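Local coordinates for DUF917 domain-containing protein (Chromobacterium violaceum, PDB 2O3I), which is of unknown function but belongs to the DUF917 family and carries N- and C-terminal S-Me-THD-like domains, at residues Ala134-Ala148 / Pro363-Glu376. The protein carries 2 engineered substitutions. Sequence-based numbering, arbitrary orientation.
Sequences AGRAVPSLPMLTYAA and PLSEGLILQSFADE
Met143, modelled as selenomethionine, lies across one face of the Phe373 ring and is the heart of this contact. Its CG sits almost over the ring centre, 3.6 Å from the centroid, a CH-pi contact, and SE follows over the same face at 4.0 Å from the centroid, making a Met-aromatic pair. With CG anti to the carbonyl carbon (chi1 -82°), and a bend further out at chi3, the chain crosses the ring at a slant. Val138 comes to the ring at about a right angle, its CG1 3.9 Å from Phe373 CZ. The Arg136 guanidinium has Phe373 CE2 over one face, but its plane is turned 54° from the ring, so this is no parallel stack. Its NE and NH2 grip Ala137 O side-on, in the guanidinium plane, while NH1 bonds to Pro317 O; these bonds fix the group's rotation beside the ring.

One turn back along helix 367-379, Ile369 packs CD1 against the N-cap and first turn of helix 145-148, 3.4 Å from Leu144 O and 3.5 Å from Ala148 CB. Leu364 CD2 meets Ala134 O and the aliphatic part of Arg136. Beside Phe373, Ser372 OG lies 3.2 Å from Pro142 CB. At the other end, the Glu376 chain lies alongside Pro139, running the other way, with OE1 3.5 Å from Pro139 CG.

The contact thus joins the 134-148 loop, in the N-terminal S-Me-THD-like domain, to a helix near the chain's end. Its chemistry is chiefly apolar and aromatic: close packing and dispersion probably contribute most of the attraction between the segments, while NE, NH1 and NH2 of Arg136 donate to the carbonyls of Ala137 and Pro317.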
# COMPACT_ATOMS: atom_id res chain seq x y z
N ALA A 134 -20.12 9.70 -12.51
CA ALA A 134 -19.78 10.52 -13.68
C ALA A 134 -20.74 10.39 -14.85
O ALA A 134 -20.87 11.32 -15.65
CB ALA A 134 -18.37 10.18 -14.14
N GLY A 135 -21.40 9.25 -14.96
CA GLY A 135 -22.30 9.04 -16.09
C GLY A 135 -21.47 8.41 -17.20
O GLY A 135 -21.97 8.13 -18.29
N ARG A 136 -20.19 8.21 -16.90
CA ARG A 136 -19.24 7.59 -17.83
C ARG A 136 -18.19 6.85 -17.00
O ARG A 136 -18.29 6.81 -15.76
CB ARG A 136 -18.54 8.64 -18.70
CG ARG A 136 -17.90 9.77 -17.91
CD ARG A 136 -16.90 10.54 -18.76
NE ARG A 136 -15.79 9.69 -19.16
CZ ARG A 136 -14.91 9.97 -20.12
NH1 ARG A 136 -15.01 11.11 -20.79
NH2 ARG A 136 -13.95 9.11 -20.42
N ALA A 137 -17.21 6.25 -17.67
CA ALA A 137 -16.14 5.55 -16.97
C ALA A 137 -14.94 6.49 -17.01
O ALA A 137 -14.70 7.14 -18.03
CB ALA A 137 -15.82 4.24 -17.66
N VAL A 138 -14.21 6.57 -15.91
CA VAL A 138 -13.05 7.45 -15.85
C VAL A 138 -11.80 6.70 -15.44
O VAL A 138 -11.87 5.70 -14.72
CB VAL A 138 -13.29 8.63 -14.85
CG1 VAL A 138 -14.58 9.36 -15.20
CG2 VAL A 138 -13.34 8.10 -13.42
N PRO A 139 -10.62 7.17 -15.89
CA PRO A 139 -9.36 6.51 -15.56
C PRO A 139 -8.93 6.60 -14.11
O PRO A 139 -8.18 5.75 -13.64
CB PRO A 139 -8.37 7.18 -16.50
CG PRO A 139 -8.88 8.57 -16.56
CD PRO A 139 -10.38 8.35 -16.74
N SER A 140 -9.38 7.63 -13.39
CA SER A 140 -8.99 7.75 -11.99
C SER A 140 -10.04 8.44 -11.10
O SER A 140 -10.85 9.22 -11.56
CB SER A 140 -7.64 8.46 -11.87
OG SER A 140 -7.79 9.86 -11.88
N LEU A 141 -9.97 8.12 -9.81
CA LEU A 141 -10.92 8.60 -8.80
C LEU A 141 -11.29 10.08 -8.69
O LEU A 141 -12.44 10.40 -8.40
CB LEU A 141 -10.47 8.11 -7.42
CG LEU A 141 -10.33 6.59 -7.25
CD1 LEU A 141 -9.79 6.30 -5.85
CD2 LEU A 141 -11.67 5.89 -7.46
N PRO A 142 -10.34 11.01 -8.91
CA PRO A 142 -10.72 12.43 -8.80
C PRO A 142 -11.70 12.93 -9.87
O PRO A 142 -12.20 14.05 -9.80
CB PRO A 142 -9.37 13.16 -8.86
CG PRO A 142 -8.49 12.21 -9.63
CD PRO A 142 -8.88 10.87 -9.06
N MSE A 143 -11.97 12.09 -10.87
CA MSE A 143 -12.89 12.48 -11.93
C MSE A 143 -14.32 12.09 -11.60
O MSE A 143 -15.24 12.40 -12.36
CB MSE A 143 -12.44 11.87 -13.27
CG MSE A 143 -11.34 12.70 -13.95
SE MSE A 143 -10.21 11.77 -15.24
CE MSE A 143 -8.70 11.42 -14.08
N LEU A 144 -14.51 11.43 -10.46
CA LEU A 144 -15.85 11.04 -10.03
C LEU A 144 -16.40 12.12 -9.10
O LEU A 144 -15.64 12.73 -8.35
CB LEU A 144 -15.81 9.70 -9.29
CG LEU A 144 -15.33 8.51 -10.12
CD1 LEU A 144 -15.37 7.25 -9.28
CD2 LEU A 144 -16.22 8.35 -11.35
N THR A 145 -17.71 12.34 -9.14
CA THR A 145 -18.32 13.38 -8.31
C THR A 145 -18.13 13.18 -6.81
O THR A 145 -18.19 14.15 -6.04
CB THR A 145 -19.82 13.53 -8.63
OG1 THR A 145 -20.47 12.26 -8.57
CG2 THR A 145 -19.99 14.10 -10.03
N TYR A 146 -17.88 11.93 -6.39
CA TYR A 146 -17.66 11.62 -4.98
C TYR A 146 -16.48 12.44 -4.48
O TYR A 146 -16.53 13.04 -3.39
CB TYR A 146 -17.33 10.12 -4.80
CG TYR A 146 -18.35 9.15 -5.36
CD1 TYR A 146 -19.58 8.95 -4.73
CD2 TYR A 146 -18.07 8.43 -6.52
CE1 TYR A 146 -20.51 8.05 -5.25
CE2 TYR A 146 -19.00 7.53 -7.04
CZ TYR A 146 -20.21 7.34 -6.41
OH TYR A 146 -21.13 6.47 -6.95
N ALA A 147 -15.42 12.47 -5.27
CA ALA A 147 -14.21 13.21 -4.92
C ALA A 147 -14.44 14.73 -4.93
O ALA A 147 -13.94 15.44 -4.05
CB ALA A 147 -13.08 12.84 -5.87
N ALA A 148 -15.19 15.23 -5.91
CA ALA A 148 -15.46 16.66 -6.01
C ALA A 148 -16.31 17.14 -4.83
O ALA A 148 -16.08 18.23 -4.30
CB ALA A 148 -16.18 16.96 -7.33
N PRO A 363 -22.37 18.22 -14.40
CA PRO A 363 -21.45 18.23 -13.26
C PRO A 363 -19.97 18.00 -13.60
O PRO A 363 -19.08 18.33 -12.80
CB PRO A 363 -22.00 17.13 -12.35
CG PRO A 363 -23.48 17.12 -12.69
CD PRO A 363 -23.46 17.24 -14.20
N LEU A 364 -19.71 17.44 -14.78
CA LEU A 364 -18.34 17.16 -15.22
C LEU A 364 -17.71 18.28 -16.04
O LEU A 364 -16.49 18.39 -16.11
CB LEU A 364 -18.32 15.89 -16.08
CG LEU A 364 -18.09 14.49 -15.50
CD1 LEU A 364 -18.78 14.31 -14.17
CD2 LEU A 364 -18.56 13.48 -16.53
N SER A 365 -18.56 19.10 -16.65
CA SER A 365 -18.13 20.19 -17.53
C SER A 365 -17.52 21.43 -16.89
O SER A 365 -17.23 22.40 -17.59
CB SER A 365 -19.32 20.63 -18.38
OG SER A 365 -20.30 21.25 -17.57
N GLU A 366 -17.33 21.41 -15.58
CA GLU A 366 -16.77 22.59 -14.91
C GLU A 366 -16.31 22.25 -13.50
O GLU A 366 -16.56 21.16 -13.00
CB GLU A 366 -17.82 23.71 -14.85
CG GLU A 366 -19.08 23.31 -14.07
CD GLU A 366 -20.09 24.44 -13.93
OE1 GLU A 366 -20.58 24.94 -14.97
OE2 GLU A 366 -20.40 24.82 -12.79
N GLY A 367 -15.64 23.21 -12.88
CA GLY A 367 -15.16 23.03 -11.52
C GLY A 367 -13.96 22.13 -11.39
O GLY A 367 -13.14 22.01 -12.30
N LEU A 368 -13.87 21.50 -10.22
CA LEU A 368 -12.77 20.60 -9.89
C LEU A 368 -12.71 19.38 -10.80
O LEU A 368 -11.61 18.93 -11.16
CB LEU A 368 -12.91 20.15 -8.43
CG LEU A 368 -12.96 21.25 -7.36
CD1 LEU A 368 -13.36 20.66 -6.03
CD2 LEU A 368 -11.60 21.92 -7.26
N ILE A 369 -13.87 18.83 -11.16
CA ILE A 369 -13.89 17.65 -12.03
C ILE A 369 -13.23 17.96 -13.38
O ILE A 369 -12.44 17.16 -13.89
CB ILE A 369 -15.34 17.17 -12.32
CG1 ILE A 369 -16.04 16.74 -11.02
CG2 ILE A 369 -15.30 16.03 -13.32
CD1 ILE A 369 -15.55 15.43 -10.44
N LEU A 370 -13.55 19.12 -13.96
CA LEU A 370 -12.99 19.52 -15.24
C LEU A 370 -11.47 19.65 -15.16
O LEU A 370 -10.75 19.21 -16.05
CB LEU A 370 -13.59 20.85 -15.70
CG LEU A 370 -13.13 21.32 -17.09
CD1 LEU A 370 -13.68 20.36 -18.16
CD2 LEU A 370 -13.60 22.74 -17.36
N GLN A 371 -10.99 20.27 -14.08
CA GLN A 371 -9.55 20.45 -13.90
C GLN A 371 -8.90 19.07 -13.82
O GLN A 371 -7.87 18.82 -14.43
CB GLN A 371 -9.27 21.25 -12.63
N SER A 372 -9.54 18.19 -13.06
CA SER A 372 -9.04 16.83 -12.91
C SER A 372 -8.89 16.18 -14.29
O SER A 372 -7.89 15.51 -14.56
CB SER A 372 -10.03 16.04 -12.03
OG SER A 372 -9.52 14.76 -11.68
N PHE A 373 -9.88 16.39 -15.17
CA PHE A 373 -9.83 15.84 -16.52
C PHE A 373 -8.70 16.48 -17.33
O PHE A 373 -8.01 15.80 -18.08
CB PHE A 373 -11.16 16.07 -17.26
CG PHE A 373 -12.18 14.97 -17.04
CD1 PHE A 373 -13.14 15.07 -16.04
CD2 PHE A 373 -12.17 13.84 -17.86
CE1 PHE A 373 -14.09 14.05 -15.86
CE2 PHE A 373 -13.12 12.81 -17.69
CZ PHE A 373 -14.07 12.92 -16.69
N ALA A 374 -8.53 17.79 -17.20
CA ALA A 374 -7.48 18.50 -17.92
C ALA A 374 -6.12 17.94 -17.55
O ALA A 374 -5.26 17.76 -18.41
CB ALA A 374 -7.54 20.01 -17.61
N ASP A 375 -5.93 17.64 -16.27
CA ASP A 375 -4.67 17.08 -15.80
C ASP A 375 -4.41 15.72 -16.45
O ASP A 375 -3.31 15.46 -16.95
CB ASP A 375 -4.70 16.91 -14.28
CG ASP A 375 -4.69 18.23 -13.54
OD1 ASP A 375 -4.89 18.23 -12.31
OD2 ASP A 375 -4.48 19.28 -14.19
N GLU A 376 -5.41 14.85 -16.44
CA GLU A 376 -5.26 13.52 -17.02
C GLU A 376 -4.91 13.63 -18.50
O GLU A 376 -3.99 12.97 -18.98
CB GLU A 376 -6.55 12.72 -16.84
CG GLU A 376 -6.49 11.30 -17.40
CD GLU A 376 -5.70 10.34 -16.52
OE1 GLU A 376 -5.48 9.19 -16.95
OE2 GLU A 376 -5.31 10.74 -15.40